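Local coordinates for protein tRNA dimethylallyltransferase (Bacillus halodurans, PDB 3EXA) that probably transfers a dimethylallyl group from dimethylallyl diphosphate onto adenine 37 of tRNAs that read codons beginning with uridine, at residues Glu3-Ile8 and Arg93-Val98; Asn28-Ser33 and His89-Leu94. One frame throughout, in Å; residues are numbered along the deposited sequence.

Interaction 1: residues Glu3-Ile8 and Arg93-Val98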
ATOM      1  N   GLU A   3       8.515  28.082 -14.474  1.00 35.72           N
ATOM      2  CA  GLU A   3       9.909  27.741 -14.755  1.00 32.49           C
ATOM      3  C   GLU A   3       9.965  27.231 -16.198  1.00 29.01           C
ATOM      4  O   GLU A   3       9.117  26.438 -16.620  1.00 21.48           O
ATOM      5  CB  GLU A   3      10.397  26.619 -13.830  1.00 33.88           C
ATOM      6  CG  GLU A   3      10.831  27.035 -12.434  1.00 31.21           C
ATOM      7  CD  GLU A   3      11.216  25.843 -11.566  1.00 32.56           C
ATOM      8  OE1 GLU A   3      11.864  24.908 -12.081  1.00 35.98           O
ATOM      9  OE2 GLU A   3      10.882  25.839 -10.361  1.00 47.14           O
ATOM     10  N   LYS A   4      10.976  27.681 -16.936  1.00 27.91           N
ATOM     11  CA  LYS A   4      11.175  27.304 -18.333  1.00 20.97           C
ATOM     12  C   LYS A   4      11.996  26.026 -18.456  1.00 21.83           C
ATOM     13  O   LYS A   4      12.976  25.842 -17.738  1.00 19.05           O
ATOM     14  CB  LYS A   4      11.895  28.422 -19.085  1.00 22.09           C
ATOM     15  CG  LYS A   4      11.122  29.717 -19.183  1.00 21.98           C
ATOM     16  CD  LYS A   4      11.945  30.769 -19.903  1.00 15.42           C
ATOM     17  CE  LYS A   4      11.221  32.105 -19.923  1.00 27.05           C
ATOM     18  NZ  LYS A   4      12.067  33.206 -20.474  1.00 23.77           N
ATOM     19  N   LEU A   5      11.601  25.154 -19.381  1.00 21.21           N
ATOM     20  CA  LEU A   5      12.307  23.895 -19.591  1.00 15.36           C
ATOM     21  C   LEU A   5      12.317  23.471 -21.052  1.00 22.31           C
ATOM     22  O   LEU A   5      11.262  23.308 -21.669  1.00 14.78           O
ATOM     23  CB  LEU A   5      11.660  22.796 -18.759  1.00 15.38           C
ATOM     24  CG  LEU A   5      12.127  21.368 -19.005  1.00 16.93           C
ATOM     25  CD1 LEU A   5      13.642  21.263 -18.898  1.00 12.04           C
ATOM     26  CD2 LEU A   5      11.446  20.474 -17.990  1.00 10.79           C
ATOM     27  N   VAL A   6      13.512  23.288 -21.607  1.00 18.93           N
ATOM     28  CA  VAL A   6      13.633  22.854 -22.995  1.00 21.16           C
ATOM     29  C   VAL A   6      13.927  21.358 -23.017  1.00 22.58           C
ATOM     30  O   VAL A   6      14.815  20.894 -22.305  1.00 22.31           O
ATOM     31  CB  VAL A   6      14.786  23.583 -23.737  1.00 26.48           C
ATOM     32  CG1 VAL A   6      14.895  23.045 -25.163  1.00 18.81           C
ATOM     33  CG2 VAL A   6      14.542  25.092 -23.760  1.00 15.98           C
ATOM     34  N   ALA A   7      13.177  20.598 -23.814  1.00 15.84           N
ATOM     35  CA  ALA A   7      13.419  19.162 -23.912  1.00 12.34           C
ATOM     36  C   ALA A   7      13.797  18.794 -25.339  1.00 17.51           C
ATOM     37  O   ALA A   7      13.161  19.243 -26.292  1.00 21.12           O
ATOM     38  CB  ALA A   7      12.191  18.377 -23.479  1.00 13.22           C
ATOM     39  N   ILE A   8      14.859  18.006 -25.480  1.00 17.73           N
ATOM     40  CA  ILE A   8      15.321  17.551 -26.781  1.00 14.34           C
ATOM     41  C   ILE A   8      15.235  16.037 -26.730  1.00 11.85           C
ATOM     42  O   ILE A   8      15.985  15.383 -26.012  1.00 16.77           O
ATOM     43  CB  ILE A   8      16.778  17.971 -27.051  1.00 18.66           C
ATOM     44  CG1 ILE A   8      16.909  19.486 -26.949  1.00 17.81           C
ATOM     45  CG2 ILE A   8      17.212  17.497 -28.435  1.00 17.94           C
ATOM     46  CD1 ILE A   8      18.323  19.980 -27.090  1.00 22.30           C
ATOM     47  N   ARG A  93      20.175  30.314 -15.510  1.00 29.69           N
ATOM     48  CA  ARG A  93      20.446  29.519 -16.696  1.00 25.96           C
ATOM     49  C   ARG A  93      19.180  28.806 -17.138  1.00 21.99           C
ATOM     50  O   ARG A  93      18.221  28.687 -16.371  1.00 15.70           O
ATOM     51  CB  ARG A  93      21.498  28.460 -16.381  1.00 33.44           C
ATOM     52  CG  ARG A  93      22.766  28.995 -15.783  1.00 29.24           C
ATOM     53  CD  ARG A  93      23.676  29.497 -16.860  1.00 39.17           C
ATOM     54  NE  ARG A  93      24.995  29.818 -16.338  1.00 45.40           N
ATOM     55  CZ  ARG A  93      25.849  28.922 -15.854  1.00 45.34           C
ATOM     56  NH1 ARG A  93      25.519  27.640 -15.820  1.00 49.73           N
ATOM     57  NH2 ARG A  93      27.044  29.305 -15.416  1.00 49.21           N
ATOM     58  N   LEU A  94      19.197  28.308 -18.369  1.00 14.89           N
ATOM     59  CA  LEU A  94      18.057  27.585 -18.917  1.00 13.91           C
ATOM     60  C   LEU A  94      18.301  26.075 -18.882  1.00 19.27           C
ATOM     61  O   LEU A  94      19.238  25.571 -19.509  1.00 21.47           O
ATOM     62  CB  LEU A  94      17.802  28.039 -20.354  1.00 15.76           C
ATOM     63  CG  LEU A  94      16.723  27.276 -21.114  1.00 10.25           C
ATOM     64  CD1 LEU A  94      15.389  27.412 -20.398  1.00  8.38           C
ATOM     65  CD2 LEU A  94      16.638  27.819 -22.517  1.00 13.21           C
ATOM     66  N   PRO A  95      17.458  25.332 -18.147  1.00 17.70           N
ATOM     67  CA  PRO A  95      17.598  23.878 -18.043  1.00 19.98           C
ATOM     68  C   PRO A  95      17.181  23.118 -19.299  1.00 18.27           C
ATOM     69  O   PRO A  95      16.113  23.356 -19.867  1.00 14.23           O
ATOM     70  CB  PRO A  95      16.719  23.538 -16.845  1.00 23.02           C
ATOM     71  CG  PRO A  95      15.606  24.510 -16.995  1.00 20.84           C
ATOM     72  CD  PRO A  95      16.344  25.802 -17.308  1.00 15.39           C
ATOM     73  N   PHE A  96      18.044  22.192 -19.705  1.00 17.51           N
ATOM     74  CA  PHE A  96      17.854  21.355 -20.887  1.00 15.38           C
ATOM     75  C   PHE A  96      17.744  19.864 -20.514  1.00 17.17           C
ATOM     76  O   PHE A  96      18.658  19.299 -19.909  1.00 13.17           O
ATOM     77  CB  PHE A  96      19.051  21.547 -21.838  1.00 23.10           C
ATOM     78  CG  PHE A  96      18.912  22.705 -22.802  1.00 21.11           C
ATOM     79  CD1 PHE A  96      18.446  22.491 -24.100  1.00 25.59           C
ATOM     80  CD2 PHE A  96      19.268  23.996 -22.424  1.00 18.77           C
ATOM     81  CE1 PHE A  96      18.329  23.548 -25.013  1.00 24.20           C
ATOM     82  CE2 PHE A  96      19.155  25.058 -23.329  1.00 25.43           C
ATOM     83  CZ  PHE A  96      18.685  24.831 -24.630  1.00 19.70           C
ATOM     84  N   LEU A  97      16.624  19.238 -20.863  1.00 14.11           N
ATOM     85  CA  LEU A  97      16.425  17.818 -20.610  1.00 14.07           C
ATOM     86  C   LEU A  97      16.682  17.155 -21.957  1.00 19.40           C
ATOM     87  O   LEU A  97      15.875  17.283 -22.894  1.00 13.12           O
ATOM     88  CB  LEU A  97      14.993  17.534 -20.140  1.00 17.55           C
ATOM     89  CG  LEU A  97      14.649  16.093 -19.726  1.00 11.86           C
ATOM     90  CD1 LEU A  97      15.513  15.654 -18.568  1.00  7.35           C
ATOM     91  CD2 LEU A  97      13.195  16.017 -19.332  1.00 22.65           C
ATOM     92  N   VAL A  98      17.816  16.456 -22.040  1.00 17.40           N
ATOM     93  CA  VAL A  98      18.262  15.802 -23.275  1.00 24.20           C
ATOM     94  C   VAL A  98      18.304  14.279 -23.272  1.00 23.15           C
ATOM     95  O   VAL A  98      18.736  13.658 -22.301  1.00 28.91           O
ATOM     96  CB  VAL A  98      19.678  16.313 -23.687  1.00 15.10           C
ATOM     97  CG1 VAL A  98      20.112  15.674 -25.010  1.00 13.48           C
ATOM     98  CG2 VAL A  98      19.656  17.812 -23.827  1.00 10.01           C
TER

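Interaction 2: residues Asn28-Ser33 and His89-Leu94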
ATOM      1  N   ASN A  28      22.564  30.139 -22.945  1.00 24.14           N
ATOM      2  CA  ASN A  28      23.087  30.078 -21.575  1.00 26.54           C
ATOM      3  C   ASN A  28      22.370  29.022 -20.736  1.00 22.32           C
ATOM      4  O   ASN A  28      21.750  29.359 -19.735  1.00 31.14           O
ATOM      5  CB  ASN A  28      22.954  31.462 -20.900  1.00 29.19           C
ATOM      6  CG  ASN A  28      23.655  31.536 -19.540  1.00 31.78           C
ATOM      7  OD1 ASN A  28      24.812  31.135 -19.398  1.00 35.13           O
ATOM      8  ND2 ASN A  28      22.959  32.069 -18.544  1.00 28.49           N
ATOM      9  N   GLY A  29      22.463  27.752 -21.125  1.00 17.81           N
ATOM     10  CA  GLY A  29      21.779  26.718 -20.367  1.00 19.88           C
ATOM     11  C   GLY A  29      22.633  25.572 -19.849  1.00 23.83           C
ATOM     12  O   GLY A  29      23.817  25.487 -20.164  1.00 19.20           O
ATOM     13  N   GLU A  30      22.039  24.701 -19.032  1.00 15.04           N
ATOM     14  CA  GLU A  30      22.754  23.546 -18.498  1.00 20.17           C
ATOM     15  C   GLU A  30      22.003  22.301 -18.944  1.00 22.63           C
ATOM     16  O   GLU A  30      20.793  22.359 -19.149  1.00 28.64           O
ATOM     17  CB  GLU A  30      22.814  23.598 -16.977  1.00 19.10           C
ATOM     18  CG  GLU A  30      23.298  24.921 -16.440  1.00 23.84           C
ATOM     19  CD  GLU A  30      23.747  24.823 -14.997  1.00 27.81           C
ATOM     20  OE1 GLU A  30      23.215  23.969 -14.259  1.00 29.51           O
ATOM     21  OE2 GLU A  30      24.633  25.602 -14.596  1.00 31.61           O
ATOM     22  N   VAL A  31      22.692  21.174 -19.100  1.00 14.54           N
ATOM     23  CA  VAL A  31      21.992  19.978 -19.558  1.00  6.99           C
ATOM     24  C   VAL A  31      21.720  18.940 -18.497  1.00 11.69           C
ATOM     25  O   VAL A  31      22.603  18.570 -17.725  1.00 16.33           O
ATOM     26  CB  VAL A  31      22.743  19.242 -20.699  1.00 10.39           C
ATOM     27  CG1 VAL A  31      21.936  18.019 -21.126  1.00  4.58           C
ATOM     28  CG2 VAL A  31      22.975  20.165 -21.880  1.00  1.00           C
ATOM     29  N   ILE A  32      20.487  18.462 -18.461  1.00  8.83           N
ATOM     30  CA  ILE A  32      20.137  17.409 -17.528  1.00  9.57           C
ATOM     31  C   ILE A  32      19.972  16.174 -18.396  1.00 19.18           C
ATOM     32  O   ILE A  32      19.091  16.132 -19.264  1.00 17.53           O
ATOM     33  CB  ILE A  32      18.819  17.666 -16.816  1.00 20.45           C
ATOM     34  CG1 ILE A  32      18.864  19.022 -16.108  1.00 19.84           C
ATOM     35  CG2 ILE A  32      18.568  16.539 -15.825  1.00 20.29           C
ATOM     36  CD1 ILE A  32      17.566  19.378 -15.422  1.00 19.65           C
ATOM     37  N   SER A  33      20.828  15.179 -18.169  1.00 15.84           N
ATOM     38  CA  SER A  33      20.802  13.939 -18.932  1.00 20.34           C
ATOM     39  C   SER A  33      19.547  13.149 -18.621  1.00 24.56           C
ATOM     40  O   SER A  33      19.277  12.835 -17.464  1.00 17.86           O
ATOM     41  CB  SER A  33      22.028  13.082 -18.610  1.00 18.64           C
ATOM     42  OG  SER A  33      21.952  11.835 -19.295  1.00 22.34           O
ATOM     43  N   HIS A  89      17.686  27.356 -12.572  1.00 22.56           N
ATOM     44  CA  HIS A  89      16.992  28.634 -12.719  1.00 27.17           C
ATOM     45  C   HIS A  89      17.505  29.640 -11.707  1.00 26.64           C
ATOM     46  O   HIS A  89      17.495  30.839 -11.965  1.00 30.22           O
ATOM     47  CB  HIS A  89      15.489  28.463 -12.547  1.00 23.96           C
ATOM     48  CG  HIS A  89      14.784  28.149 -13.826  1.00 32.85           C
ATOM     49  ND1 HIS A  89      14.684  29.053 -14.857  1.00 38.90           N
ATOM     50  CD2 HIS A  89      14.187  27.012 -14.255  1.00 36.89           C
ATOM     51  CE1 HIS A  89      14.055  28.485 -15.877  1.00 35.13           C
ATOM     52  NE2 HIS A  89      13.745  27.251 -15.536  1.00 38.53           N
ATOM     53  N   GLU A  90      17.949  29.140 -10.558  1.00 25.32           N
ATOM     54  CA  GLU A  90      18.494  29.984  -9.501  1.00 24.97           C
ATOM     55  C   GLU A  90      19.803  30.615  -9.984  1.00 21.25           C
ATOM     56  O   GLU A  90      20.199  31.674  -9.500  1.00 23.21           O
ATOM     57  CB  GLU A  90      18.776  29.157  -8.244  1.00 34.20           C
ATOM     58  CG  GLU A  90      17.589  28.379  -7.698  1.00 45.38           C
ATOM     59  CD  GLU A  90      16.830  29.120  -6.623  1.00 52.53           C
ATOM     60  OE1 GLU A  90      15.807  28.582  -6.146  1.00 49.84           O
ATOM     61  OE2 GLU A  90      17.255  30.238  -6.248  1.00 63.13           O
ATOM     62  N   ARG A  91      20.478  29.950 -10.921  1.00 21.93           N
ATOM     63  CA  ARG A  91      21.737  30.450 -11.472  1.00 19.14           C
ATOM     64  C   ARG A  91      21.488  31.361 -12.656  1.00 19.84           C
ATOM     65  O   ARG A  91      22.422  31.942 -13.202  1.00 22.46           O
ATOM     66  CB  ARG A  91      22.634  29.299 -11.934  1.00 25.57           C
ATOM     67  CG  ARG A  91      23.410  28.606 -10.835  1.00 22.90           C
ATOM     68  CD  ARG A  91      24.352  27.558 -11.420  1.00 28.79           C
ATOM     69  NE  ARG A  91      23.675  26.344 -11.884  1.00 29.80           N
ATOM     70  CZ  ARG A  91      23.156  25.415 -11.082  1.00 36.01           C
ATOM     71  NH1 ARG A  91      23.227  25.555  -9.766  1.00 38.34           N
ATOM     72  NH2 ARG A  91      22.583  24.330 -11.591  1.00 34.40           N
ATOM     73  N   GLY A  92      20.225  31.472 -13.059  1.00 25.46           N
ATOM     74  CA  GLY A  92      19.871  32.314 -14.188  1.00 20.89           C
ATOM     75  C   GLY A  92      20.163  31.643 -15.518  1.00 29.58           C
ATOM     76  O   GLY A  92      20.373  32.313 -16.526  1.00 32.10           O
ATOM     77  N   ARG A  93      20.175  30.314 -15.510  1.00 29.69           N
ATOM     78  CA  ARG A  93      20.446  29.519 -16.696  1.00 25.96           C
ATOM     79  C   ARG A  93      19.180  28.806 -17.138  1.00 21.99           C
ATOM     80  O   ARG A  93      18.221  28.687 -16.371  1.00 15.70           O
ATOM     81  CB  ARG A  93      21.498  28.460 -16.381  1.00 33.44           C
ATOM     82  CG  ARG A  93      22.766  28.995 -15.783  1.00 29.24           C
ATOM     83  CD  ARG A  93      23.676  29.497 -16.860  1.00 39.17           C
ATOM     84  NE  ARG A  93      24.995  29.818 -16.338  1.00 45.40           N
ATOM     85  CZ  ARG A  93      25.849  28.922 -15.854  1.00 45.34           C
ATOM     86  NH1 ARG A  93      25.519  27.640 -15.820  1.00 49.73           N
ATOM     87  NH2 ARG A  93      27.044  29.305 -15.416  1.00 49.21           N
ATOM     88  N   LEU A  94      19.197  28.308 -18.369  1.00 14.89           N
ATOM     89  CA  LEU A  94      18.057  27.585 -18.917  1.00 13.91           C
ATOM     90  C   LEU A  94      18.301  26.075 -18.882  1.00 19.27           C
ATOM     91  O   LEU A  94      19.238  25.571 -19.509  1.00 21.47           O
ATOM     92  CB  LEU A  94      17.802  28.039 -20.354  1.00 15.76           C
ATOM     93  CG  LEU A  94      16.723  27.276 -21.114  1.00 10.25           C
ATOM     94  CD1 LEU A  94      15.389  27.412 -20.398  1.00  8.38           C
ATOM     95  CD2 LEU A  94      16.638  27.819 -22.517  1.00 13.21           C
TER
HETATM   96  O   HOH W   1      25.377  32.876 -16.663  1.00 14.05           O

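Interaction 1: residues Glu3-Ile8 and Arg93-Val98
Val-6 and Phe-96 face each other across two parallel strands, 4-8 and 94-98, and their side chains lie alongside, pointing the same way. CB of Val-6 stands over one face of the Phe-96 ring, toward its rim, 4.0 Å from the ring centroid. This is a CH-pi contact. From CB the two methyls part. CG1, anti to the backbone N (chi1 178°), meets the CD1/CE1 side of the ring and comes to 3.5 Å from CE1 of Phe-96. CG2, the other branch, touches CD2 of Leu-94 at 3.7 Å, the two side chains crossing at about a right angle. The two branches of Val-6 thus touch different partners, the ring and Leu-94. Farther along, CD1 of Ile-8 lies at the ring edge near its plane, 3.9 Å from CD1 of Phe-96. It also approaches CG2 of Val-98.

Three backbone hydrogen bonds join the strands. Val-6 N gives to Pro-95 O at 3.1 Å, and Val-6 O accepts from Leu-97 N at 2.8 Å. Ile-8 N then gives to Leu-97 O at 2.9 Å. Both polar backbone atoms of Val-6 are therefore used. On the other face of the sheet, CD1 of Leu-5 packs against Pro-95 CG and Leu-97 CB.

The pair forms the middle of the parallel sheet of a P-loop NTPase fold. Strand 191-198 binds the far edge of strand 4-9. Helix 16-25 covers the Phe-96 and Ile-8 face, and Ile-8 touches Lys-16 of the predicted ATP-binding loop. Helix 74-90 covers Leu-5 and Pro-95 on the other face.

Interaction 2: residues Asn28-Ser33 and His89-Leu94
Glu-30 reaches Arg-91 and Arg-93 through a side chain whose CG is anti to the carbonyl carbon (chi1 -50°) and which is extended beyond CG. Arg-93 bends at chi2 (-83°), which sets the place of its CD. The three residues form a salt-bridge network. Arg-91 grips the carboxylate side-on with two nitrogens. Its NH2 meets OE1 of Glu-30 on the syn side at 2.8 Å, while its NE reaches OE2 of Glu-30 from above the carboxylate plane at 3.0 Å. The two flat groups are only 22° apart. The guanidinium of Arg-93 is turned more steeply, and its NH1 makes a salt bridge to the same OE2 of Glu-30. The modelled 2.5 Å between NH1 of Arg-93 and OE2 of Glu-30 is shorter than usual, and its exact length is doubtful. Two arginines so near would be expected to favour the charged carboxylate.

Asn-28 crosses Arg-93 at about a right angle. Its amide lies against CD of Arg-93, with ND2 and OD1 of Asn-28 each 3.2 Å from that carbon. A water accepts hydrogen bonds from Asn-28 ND2 and Arg-93 NE and links the two side chains.

Next to this network the backbones begin a parallel pairing. Leu-94 N gives to Asn-28 O at 3.1 Å, and Glu-30 N gives to Leu-94 O at 3.0 Å. Gly-29 passes close here, its CA 2.9 Å from Leu-94 O.

Gly-92, with positive phi, follows the last turn of helix 74-90 in a Schellman motif, and the chain turns from there into strand 94-98. Strand 29-33 continues beside that strand, with backbone hydrogen bonds joining Glu-30 and Ile-32 to Phe-96. Strand 60-61 flanks its other edge, and His-61 touches both Glu-30 and Arg-91.

How the interactions relate
Interactions 1 and 2 have centres about 7 Å apart and share Arg-93 and Leu-94. Both belong to one parallel sheet, in which strand 94-98 lies between strands 4-9 and 29-33. Along the chain the order is 3-8, 28-33, then 89-98, so of these three strands the one latest in the sequence lies between the two earlier ones. Helix 74-90 leads into it through a short turn. The contacts also touch: His-89 NE2 is hydrogen-bonded to Lys-4 O, and Val-98 packs on Val-31. Interaction 1 is buried and runs toward the predicted ATP-binding loop. Interaction 2 is partly exposed, at the start of the strands and away from the annotated sites.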